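Local coordinates for protein glucokinase (Thermus thermophilus, PDB 3VOV) that probably phosphorylates glucose and related hexoses at the expense of ATP, as a zinc-binding hexokinase of the ROK family, at residues A121-V132 with D237-A248; E105-H116 with G137-R148. One frame throughout, in Å; residues are numbered along the deposited sequence. Where two conformers were deposited one is given.

Contact 1: residues A121-V132 with D237-A248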
loop_
_atom_site.group_PDB
_atom_site.type_symbol
_atom_site.label_atom_id
_atom_site.label_comp_id
_atom_site.label_asym_id
_atom_site.label_seq_id
_atom_site.Cartn_x
_atom_site.Cartn_y
_atom_site.Cartn_z
ATOM N N ALA B 121 -3.554 18.109 -27.583
ATOM C CA ALA B 121 -3.961 16.858 -28.212
ATOM C C ALA B 121 -4.625 17.063 -29.584
ATOM O O ALA B 121 -5.248 16.146 -30.129
ATOM C CB ALA B 121 -4.865 16.022 -27.275
ATOM N N GLN B 122 -4.505 18.267 -30.136
ATOM C CA GLN B 122 -5.073 18.532 -31.457
ATOM C C GLN B 122 -4.480 17.518 -32.448
ATOM O O GLN B 122 -3.254 17.288 -32.476
ATOM C CB GLN B 122 -4.803 19.976 -31.888
ATOM C CG GLN B 122 -5.576 20.355 -33.128
ATOM C CD GLN B 122 -5.432 21.834 -33.522
ATOM O OE1 GLN B 122 -4.595 22.577 -32.996
ATOM N NE2 GLN B 122 -6.293 22.265 -34.441
ATOM N N GLY B 123 -5.365 16.873 -33.198
ATOM C CA GLY B 123 -5.002 15.843 -34.186
ATOM C C GLY B 123 -5.462 14.462 -33.745
ATOM O O GLY B 123 -5.703 13.604 -34.582
ATOM N N GLU B 124 -5.599 14.253 -32.429
ATOM C CA GLU B 124 -6.037 12.955 -31.896
ATOM C C GLU B 124 -7.530 12.734 -32.074
ATOM O O GLU B 124 -8.285 13.702 -32.175
ATOM C CB GLU B 124 -5.666 12.837 -30.411
ATOM C CG GLU B 124 -4.192 12.955 -30.151
ATOM C CD GLU B 124 -3.369 11.958 -30.955
ATOM O OE1 GLU B 124 -2.343 12.390 -31.525
ATOM O OE2 GLU B 124 -3.715 10.762 -30.990
ATOM N N GLU B 125 -7.913 11.453 -32.081
ATOM C CA GLU B 125 -9.284 10.997 -31.961
ATOM C C GLU B 125 -9.737 10.941 -30.499
ATOM O O GLU B 125 -10.881 11.255 -30.197
ATOM C CB GLU B 125 -9.423 9.580 -32.531
ATOM C CG GLU B 125 -9.345 9.501 -34.047
ATOM C CD GLU B 125 -10.342 10.431 -34.681
ATOM O OE1 GLU B 125 -11.566 10.156 -34.524
ATOM O OE2 GLU B 125 -9.899 11.446 -35.275
ATOM N N SER B 126 -8.848 10.495 -29.617
ATOM C CA SER B 126 -9.175 10.364 -28.200
ATOM C C SER B 126 -8.031 10.956 -27.404
ATOM O O SER B 126 -6.860 10.944 -27.841
ATOM C CB SER B 126 -9.476 8.898 -27.794
ATOM O OG SER B 126 -8.290 8.081 -27.757
ATOM N N SER B 127 -8.361 11.519 -26.252
ATOM C CA SER B 127 -7.333 11.950 -25.341
ATOM C C SER B 127 -7.836 11.886 -23.896
ATOM O O SER B 127 -9.034 11.717 -23.614
ATOM C CB SER B 127 -6.801 13.351 -25.706
ATOM O OG SER B 127 -7.842 14.309 -25.631
ATOM N N LEU B 128 -6.896 12.060 -22.985
ATOM C CA LEU B 128 -7.181 11.967 -21.582
ATOM C C LEU B 128 -6.477 13.153 -20.965
ATOM O O LEU B 128 -5.309 13.394 -21.243
ATOM C CB LEU B 128 -6.574 10.654 -21.121
ATOM C CG LEU B 128 -6.516 10.085 -19.732
ATOM C CD1 LEU B 128 -6.118 11.128 -18.754
ATOM C CD2 LEU B 128 -7.784 9.315 -19.354
ATOM N N TYR B 129 -7.199 13.907 -20.155
ATOM C CA TYR B 129 -6.682 15.140 -19.583
ATOM C C TYR B 129 -6.792 15.126 -18.060
ATOM O O TYR B 129 -7.827 14.737 -17.514
ATOM C CB TYR B 129 -7.512 16.288 -20.134
ATOM C CG TYR B 129 -7.244 17.637 -19.518
ATOM C CD1 TYR B 129 -6.169 18.382 -19.927
ATOM C CD2 TYR B 129 -8.108 18.182 -18.564
ATOM C CE1 TYR B 129 -5.908 19.640 -19.388
ATOM C CE2 TYR B 129 -7.876 19.448 -18.018
ATOM C CZ TYR B 129 -6.758 20.173 -18.455
ATOM O OH TYR B 129 -6.487 21.436 -17.976
ATOM N N LEU B 130 -5.731 15.555 -17.386
ATOM C CA LEU B 130 -5.740 15.664 -15.919
ATOM C C LEU B 130 -5.295 17.036 -15.554
ATOM O O LEU B 130 -4.372 17.566 -16.169
ATOM C CB LEU B 130 -4.760 14.652 -15.312
ATOM C CG LEU B 130 -4.927 14.405 -13.801
ATOM C CD1 LEU B 130 -6.096 13.465 -13.585
ATOM C CD2 LEU B 130 -3.615 13.815 -13.196
ATOM N N THR B 131 -5.992 17.656 -14.617
ATOM C CA THR B 131 -5.565 18.967 -14.141
ATOM C C THR B 131 -5.254 18.879 -12.668
ATOM O O THR B 131 -6.116 18.496 -11.869
ATOM C CB THR B 131 -6.626 20.096 -14.444
ATOM O OG1 THR B 131 -6.286 21.284 -13.725
ATOM C CG2 THR B 131 -8.014 19.645 -14.089
ATOM N N VAL B 132 -4.017 19.242 -12.320
ATOM C CA VAL B 132 -3.593 19.322 -10.921
ATOM C C VAL B 132 -3.556 20.785 -10.490
ATOM O O VAL B 132 -2.743 21.571 -10.945
ATOM C CB VAL B 132 -2.187 18.629 -10.717
ATOM C CG1 VAL B 132 -1.788 18.563 -9.234
ATOM C CG2 VAL B 132 -2.233 17.229 -11.294
ATOM N N ASP B 237 -6.656 3.778 -23.184
ATOM C CA ASP B 237 -5.738 3.690 -24.342
ATOM C C ASP B 237 -5.926 4.929 -25.235
ATOM O O ASP B 237 -6.259 4.801 -26.420
ATOM C CB ASP B 237 -5.953 2.379 -25.143
ATOM C CG ASP B 237 -4.918 2.180 -26.277
ATOM O OD1 ASP B 237 -3.821 2.787 -26.237
ATOM O OD2 ASP B 237 -5.212 1.389 -27.196
ATOM N N PRO B 238 -5.739 6.137 -24.656
ATOM C CA PRO B 238 -6.030 7.370 -25.375
ATOM C C PRO B 238 -4.914 7.687 -26.369
ATOM O O PRO B 238 -3.790 7.219 -26.195
ATOM C CB PRO B 238 -6.025 8.410 -24.250
ATOM C CG PRO B 238 -4.977 7.879 -23.284
ATOM C CD PRO B 238 -5.228 6.397 -23.289
ATOM N N GLY B 239 -5.206 8.474 -27.394
ATOM C CA GLY B 239 -4.180 8.903 -28.352
ATOM C C GLY B 239 -3.009 9.548 -27.611
ATOM O O GLY B 239 -1.853 9.181 -27.808
ATOM N N VAL B 240 -3.340 10.474 -26.715
ATOM C CA VAL B 240 -2.376 11.314 -26.003
ATOM C C VAL B 240 -2.932 11.527 -24.598
ATOM O O VAL B 240 -4.160 11.560 -24.390
ATOM C CB VAL B 240 -2.197 12.693 -26.767
ATOM C CG1 VAL B 240 -1.662 13.797 -25.907
ATOM C CG2 VAL B 240 -1.258 12.505 -28.000
ATOM N N VAL B 241 -2.017 11.696 -23.651
ATOM C CA VAL B 241 -2.354 12.135 -22.303
ATOM C C VAL B 241 -1.921 13.591 -22.135
ATOM O O VAL B 241 -0.758 13.955 -22.434
ATOM C CB VAL B 241 -1.676 11.234 -21.261
ATOM C CG1 VAL B 241 -1.941 11.756 -19.844
ATOM C CG2 VAL B 241 -2.173 9.794 -21.440
ATOM N N VAL B 242 -2.826 14.433 -21.647
ATOM C CA VAL B 242 -2.499 15.859 -21.455
ATOM C C VAL B 242 -2.543 16.189 -19.967
ATOM O O VAL B 242 -3.511 15.823 -19.286
ATOM C CB VAL B 242 -3.510 16.784 -22.214
ATOM C CG1 VAL B 242 -3.141 18.306 -22.051
ATOM C CG2 VAL B 242 -3.580 16.426 -23.691
ATOM N N LEU B 243 -1.499 16.853 -19.466
ATOM C CA LEU B 243 -1.452 17.250 -18.061
ATOM C C LEU B 243 -1.397 18.765 -17.933
ATOM O O LEU B 243 -0.498 19.425 -18.477
ATOM C CB LEU B 243 -0.236 16.618 -17.343
ATOM C CG LEU B 243 -0.010 16.933 -15.856
ATOM C CD1 LEU B 243 -1.159 16.404 -15.011
ATOM C CD2 LEU B 243 1.319 16.318 -15.362
ATOM N N GLY B 244 -2.362 19.312 -17.201
ATOM C CA GLY B 244 -2.394 20.745 -16.941
ATOM C C GLY B 244 -2.644 21.056 -15.482
ATOM O O GLY B 244 -2.395 20.231 -14.585
ATOM N N GLY B 245 -3.145 22.263 -15.270
ATOM C CA GLY B 245 -3.384 22.821 -13.958
ATOM C C GLY B 245 -2.191 23.556 -13.394
ATOM O O GLY B 245 -1.065 23.150 -13.606
ATOM N N GLY B 246 -2.440 24.553 -12.546
ATOM C CA GLY B 246 -1.367 25.434 -12.102
ATOM C C GLY B 246 -0.340 24.783 -11.209
ATOM O O GLY B 246 0.835 25.191 -11.203
ATOM N N VAL B 247 -0.762 23.774 -10.443
ATOM C CA VAL B 247 0.159 23.128 -9.541
ATOM C C VAL B 247 1.150 22.262 -10.326
ATOM O O VAL B 247 2.355 22.301 -10.043
ATOM C CB VAL B 247 -0.596 22.348 -8.422
ATOM C CG1 VAL B 247 0.332 21.502 -7.663
ATOM C CG2 VAL B 247 -1.299 23.334 -7.481
ATOM N N ALA B 248 0.671 21.491 -11.304
ATOM C CA ALA B 248 1.589 20.660 -12.081
ATOM C C ALA B 248 2.463 21.528 -13.024
ATOM O O ALA B 248 3.675 21.358 -13.105
ATOM C CB ALA B 248 0.833 19.658 -12.866
HETATM O O HOH W 1 -9.527 5.903 -26.361
#
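Just after Asp237, whose carboxylate meets Arg151 and Gln153 of the second subunit, Pro238 rests its ring carbons on CB of Leu128, and from there the chain enters strand 240-244, which pairs in parallel with the central strand, 127-132, of a five-stranded mixed sheet in the actin-like ATPase fold. Gly239 N donates to Ser126 OG (3.1 Å), and more weakly to Ser126 O; a side chain on Gly239 would run into that carbonyl. Val240 sets CG2 against Glu124 CG (3.7 Å), the two side chains crossing at about a right angle, while its CG1 faces Ala121. Val242 N makes a nearly straight bond to Leu128 O (2.7 Å, 171°). Its CG1, anti to the backbone N, reaches the edge of the Tyr129 ring at CD1 (3.7 Å), and CG2 goes to Ala121 CB. On the other face of the sheet, Leu243 CD1 meets both Leu130 CD2 and Val132 CG2. Gly244 N then binds Leu130 O (2.9 Å). Gly245 occupies the N-cap position of the next helix, where a CB would collide with Thr131 OG1. In that helix's first turn, Val247 N donates to Val132 O at 3.0 Å.

Contact 2: residues E105-H116 with G137-R148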
loop_
_atom_site.group_PDB
_atom_site.type_symbol
_atom_site.label_atom_id
_atom_site.label_comp_id
_atom_site.label_asym_id
_atom_site.label_seq_id
_atom_site.Cartn_x
_atom_site.Cartn_y
_atom_site.Cartn_z
ATOM N N GLU B 105 -21.317 22.150 -18.856
ATOM C CA GLU B 105 -20.224 21.207 -18.817
ATOM C C GLU B 105 -19.398 21.482 -17.564
ATOM O O GLU B 105 -19.317 22.621 -17.093
ATOM C CB GLU B 105 -19.384 21.308 -20.090
ATOM C CG GLU B 105 -18.213 20.254 -20.205
ATOM C CD GLU B 105 -18.700 18.829 -20.074
ATOM O OE1 GLU B 105 -18.862 18.337 -18.918
ATOM O OE2 GLU B 105 -18.904 18.190 -21.127
ATOM N N ASN B 106 -18.850 20.424 -16.993
ATOM C CA ASN B 106 -17.926 20.537 -15.868
ATOM C C ASN B 106 -16.638 21.221 -16.378
ATOM O O ASN B 106 -16.194 20.970 -17.506
ATOM C CB ASN B 106 -17.680 19.118 -15.333
ATOM C CG ASN B 106 -16.353 18.971 -14.682
ATOM O OD1 ASN B 106 -16.143 19.459 -13.559
ATOM N ND2 ASN B 106 -15.440 18.286 -15.345
ATOM N N ASP B 107 -16.034 22.074 -15.558
ATOM C CA ASP B 107 -14.870 22.859 -15.990
ATOM C C ASP B 107 -13.666 22.036 -16.431
ATOM O O ASP B 107 -13.002 22.403 -17.389
ATOM C CB ASP B 107 -14.460 23.871 -14.930
ATOM C CG ASP B 107 -14.042 23.216 -13.599
ATOM O OD1 ASP B 107 -14.292 22.033 -13.311
ATOM O OD2 ASP B 107 -13.384 23.914 -12.869
ATOM N N ALA B 108 -13.393 20.923 -15.743
ATOM C CA ALA B 108 -12.294 20.032 -16.109
ATOM C C ALA B 108 -12.575 19.268 -17.407
ATOM O O ALA B 108 -11.676 19.145 -18.268
ATOM C CB ALA B 108 -11.976 19.079 -14.931
ATOM N N ASN B 109 -13.822 18.796 -17.592
ATOM C CA ASN B 109 -14.247 18.198 -18.888
ATOM C C ASN B 109 -14.085 19.230 -20.023
ATOM O O ASN B 109 -13.608 18.913 -21.120
ATOM C CB ASN B 109 -15.726 17.770 -18.886
ATOM C CG ASN B 109 -15.989 16.507 -18.075
ATOM O OD1 ASN B 109 -15.077 15.792 -17.714
ATOM N ND2 ASN B 109 -17.257 16.248 -17.785
ATOM N N ALA B 110 -14.537 20.443 -19.761
ATOM C CA ALA B 110 -14.375 21.544 -20.719
ATOM C C ALA B 110 -12.892 21.850 -21.122
ATOM O O ALA B 110 -12.575 21.965 -22.326
ATOM C CB ALA B 110 -15.090 22.795 -20.175
ATOM N N ALA B 111 -11.994 21.972 -20.137
ATOM C CA ALA B 111 -10.584 22.125 -20.455
ATOM C C ALA B 111 -10.084 20.937 -21.269
ATOM O O ALA B 111 -9.329 21.108 -22.231
ATOM C CB ALA B 111 -9.700 22.365 -19.177
ATOM N N ALA B 112 -10.502 19.722 -20.904
ATOM C CA ALA B 112 -10.082 18.542 -21.654
ATOM C C ALA B 112 -10.526 18.607 -23.147
ATOM O O ALA B 112 -9.746 18.283 -24.060
ATOM C CB ALA B 112 -10.671 17.251 -20.987
ATOM N N LEU B 113 -11.789 18.977 -23.389
ATOM C CA LEU B 113 -12.313 19.153 -24.766
ATOM C C LEU B 113 -11.498 20.184 -25.555
ATOM O O LEU B 113 -11.165 19.984 -26.715
ATOM C CB LEU B 113 -13.815 19.544 -24.719
ATOM C CG LEU B 113 -14.707 19.586 -25.967
ATOM C CD1 LEU B 113 -14.747 18.196 -26.643
ATOM C CD2 LEU B 113 -16.147 20.100 -25.640
ATOM N N ALA B 114 -11.154 21.288 -24.896
ATOM C CA ALA B 114 -10.430 22.341 -25.495
ATOM C C ALA B 114 -9.014 21.880 -25.847
ATOM O O ALA B 114 -8.568 22.065 -26.969
ATOM C CB ALA B 114 -10.417 23.602 -24.570
ATOM N N GLU B 115 -8.314 21.257 -24.915
ATOM C CA GLU B 115 -6.965 20.739 -25.239
ATOM C C GLU B 115 -7.012 19.706 -26.348
ATOM O O GLU B 115 -6.075 19.594 -27.173
ATOM C CB GLU B 115 -6.275 20.156 -23.995
ATOM C CG GLU B 115 -5.951 21.210 -22.958
ATOM C CD GLU B 115 -4.765 22.077 -23.295
ATOM O OE1 GLU B 115 -3.953 21.715 -24.196
ATOM O OE2 GLU B 115 -4.631 23.125 -22.594
ATOM N N HIS B 116 -8.090 18.952 -26.395
ATOM C CA HIS B 116 -8.261 17.976 -27.469
ATOM C C HIS B 116 -8.387 18.565 -28.876
ATOM O O HIS B 116 -7.716 18.111 -29.788
ATOM C CB HIS B 116 -9.488 17.125 -27.198
ATOM C CG HIS B 116 -9.688 16.036 -28.194
ATOM N ND1 HIS B 116 -9.145 14.778 -28.034
ATOM C CD2 HIS B 116 -10.401 16.002 -29.351
ATOM C CE1 HIS B 116 -9.499 14.019 -29.069
ATOM N NE2 HIS B 116 -10.275 14.732 -29.871
ATOM N N GLY B 137 -8.714 17.182 -11.040
ATOM C CA GLY B 137 -9.781 16.748 -11.899
ATOM C C GLY B 137 -9.280 16.308 -13.254
ATOM O O GLY B 137 -8.073 16.302 -13.523
ATOM N N GLY B 138 -10.208 15.978 -14.131
ATOM C CA GLY B 138 -9.811 15.556 -15.464
ATOM C C GLY B 138 -10.952 15.438 -16.424
ATOM O O GLY B 138 -12.063 15.847 -16.146
ATOM N N GLY B 139 -10.682 14.863 -17.579
ATOM C CA GLY B 139 -11.729 14.659 -18.561
ATOM C C GLY B 139 -11.259 13.646 -19.555
ATOM O O GLY B 139 -10.044 13.525 -19.787
ATOM N N VAL B 140 -12.213 12.874 -20.092
ATOM C CA VAL B 140 -11.955 11.907 -21.128
ATOM C C VAL B 140 -12.719 12.297 -22.397
ATOM O O VAL B 140 -13.939 12.520 -22.355
ATOM C CB VAL B 140 -12.388 10.492 -20.696
ATOM C CG1 VAL B 140 -11.868 9.479 -21.736
ATOM C CG2 VAL B 140 -11.781 10.155 -19.315
ATOM N N VAL B 141 -11.984 12.365 -23.504
ATOM C CA VAL B 141 -12.518 12.763 -24.823
ATOM C C VAL B 141 -12.340 11.574 -25.757
ATOM O O VAL B 141 -11.223 11.118 -26.001
ATOM C CB VAL B 141 -11.796 14.005 -25.387
ATOM C CG1 VAL B 141 -12.375 14.441 -26.761
ATOM C CG2 VAL B 141 -11.940 15.200 -24.352
ATOM N N LEU B 142 -13.457 11.031 -26.192
ATOM C CA LEU B 142 -13.455 9.954 -27.157
ATOM C C LEU B 142 -14.332 10.258 -28.385
ATOM O O LEU B 142 -15.373 10.885 -28.204
ATOM C CB LEU B 142 -14.116 8.714 -26.475
ATOM C CG LEU B 142 -13.712 8.298 -25.038
ATOM C CD1 LEU B 142 -14.597 7.205 -24.438
ATOM C CD2 LEU B 142 -12.262 7.859 -24.989
ATOM N N GLY B 143 -13.960 9.820 -29.616
ATOM C CA GLY B 143 -13.650 10.807 -30.814
ATOM C C GLY B 143 -14.411 12.123 -30.540
ATOM O O GLY B 143 -15.419 12.421 -31.189
ATOM N N GLY B 144 -13.784 12.984 -29.738
ATOM C CA GLY B 144 -13.789 14.422 -30.158
ATOM C C GLY B 144 -14.919 14.917 -29.209
ATOM O O GLY B 144 -15.232 16.082 -29.213
ATOM N N ARG B 145 -15.543 14.002 -28.416
ATOM C CA ARG B 145 -16.582 14.360 -27.423
ATOM C C ARG B 145 -16.286 13.870 -25.986
ATOM O O ARG B 145 -15.733 12.782 -25.772
ATOM C CB ARG B 145 -17.987 13.864 -27.815
ATOM C CG ARG B 145 -18.502 14.192 -29.227
ATOM C CD ARG B 145 -18.830 15.689 -29.519
ATOM N NE ARG B 145 -19.260 16.518 -28.394
ATOM C CZ ARG B 145 -20.495 16.981 -28.167
ATOM N NH1 ARG B 145 -20.712 17.753 -27.099
ATOM N NH2 ARG B 145 -21.505 16.711 -28.984
ATOM N N VAL B 146 -16.658 14.698 -25.021
ATOM C CA VAL B 146 -16.521 14.380 -23.591
ATOM C C VAL B 146 -17.336 13.135 -23.178
ATOM O O VAL B 146 -18.539 13.004 -23.483
ATOM C CB VAL B 146 -16.875 15.627 -22.712
ATOM C CG1 VAL B 146 -17.018 15.248 -21.244
ATOM C CG2 VAL B 146 -15.820 16.725 -22.917
ATOM N N LEU B 147 -16.666 12.231 -22.478
ATOM C CA LEU B 147 -17.333 11.101 -21.816
ATOM C C LEU B 147 -18.006 11.621 -20.552
ATOM O O LEU B 147 -17.343 11.944 -19.598
ATOM C CB LEU B 147 -16.289 10.049 -21.394
ATOM C CG LEU B 147 -16.558 8.540 -21.350
ATOM C CD1 LEU B 147 -15.737 7.838 -20.204
ATOM C CD2 LEU B 147 -18.014 8.112 -21.369
ATOM N N ARG B 148 -19.316 11.660 -20.532
ATOM C CA ARG B 148 -20.030 12.201 -19.390
ATOM C C ARG B 148 -20.474 11.160 -18.363
ATOM O O ARG B 148 -20.648 11.529 -17.209
ATOM C CB ARG B 148 -21.229 13.056 -19.827
ATOM C CG ARG B 148 -20.814 14.587 -20.059
ATOM C CD ARG B 148 -21.999 15.484 -20.474
ATOM N NE ARG B 148 -21.565 16.558 -21.365
ATOM C CZ ARG B 148 -21.990 16.719 -22.629
ATOM N NH1 ARG B 148 -22.886 15.882 -23.166
ATOM N NH2 ARG B 148 -21.530 17.733 -23.379
HETATM O O HOH W 2 -18.690 18.855 -23.531
HETATM O O HOH W 3 -14.866 13.095 -18.937
HETATM O O HOH W 4 -18.473 14.030 -16.554
#
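Asn109 presses against Val146 of strand 145-146, beside the point where helix 107-116 crosses strand 137-142 at 49°, packing a helix on one face of the sheet in the actin-like fold. Its CB starts the contact, 3.7 Å from Val146 CG1. CG stands anti to the carbonyl carbon (chi1 -74°), which turns a face of the amide to that same methyl, Val146 CG1 standing over CG. The two ends of the amide then part. OD1 accepts from a water that also bonds Val140 N and Leu147 O, linking the helix to both arms of the hairpin. ND2 donates to Glu105 OE1 (2.9 Å, 161°), with the oxygen in the amide plane, and to a second water.

Glu105 bends at chi2 so that its carboxylate comes between Asn109 and Arg148. OE2 forms a salt bridge with Arg148 NE (3.1 Å), which approaches from above the carboxylate plane, and a water that donates to OE2 also reaches Arg148 NH2, weakly. An alanine in place of Glu105 would probably leave Arg148 without this counter-charge and let the Asn109 amide turn.

Further along the helix the contact is apolar. Ala112 CB sits 3.7 Å from Gly139 CA, a closeness that a side chain on the glycine would forbid. Leu113 puts CB on Val146 CG2 (3.9 Å) and CD1 near Gly144. At the far end Val141 CG1 lies over the face of the His116 ring, 3.4 Å from its centroid, in a CH-pi contact; ND1 of that ring has Ser127 as its partner.

The Glu105 carboxylate is thus held at both oxygens: OE1 takes Asn109 ND2 and Asn106 N, and OE2 takes Arg148 NE and a water, a set of donors likely to favour the ionised form of this buried acid.

Overall arrangement
Contacts 1 and 2 share one sheet, with strand 127-132 lying between strand 240-244 of contact 1 and strand 136-142 of contact 2; their centres are about 9 Å apart. The backbone joins them where Thr131 N lies 2.7 Å from Gly137 O, a probable hydrogen bond. The Ser127-His116 bond, 2.8 Å from OG to ND1, ties the helix of contact 2 to the central strand, and Tyr129 of contact 1 packs on that helix. The zinc site of His159, Cys169, Cys171 and Cys176 lies apart from both: a zinc ion is about 12 Å from the Leu130 side chain and about 10 Å from Gly137. Both contacts also touch the second subunit.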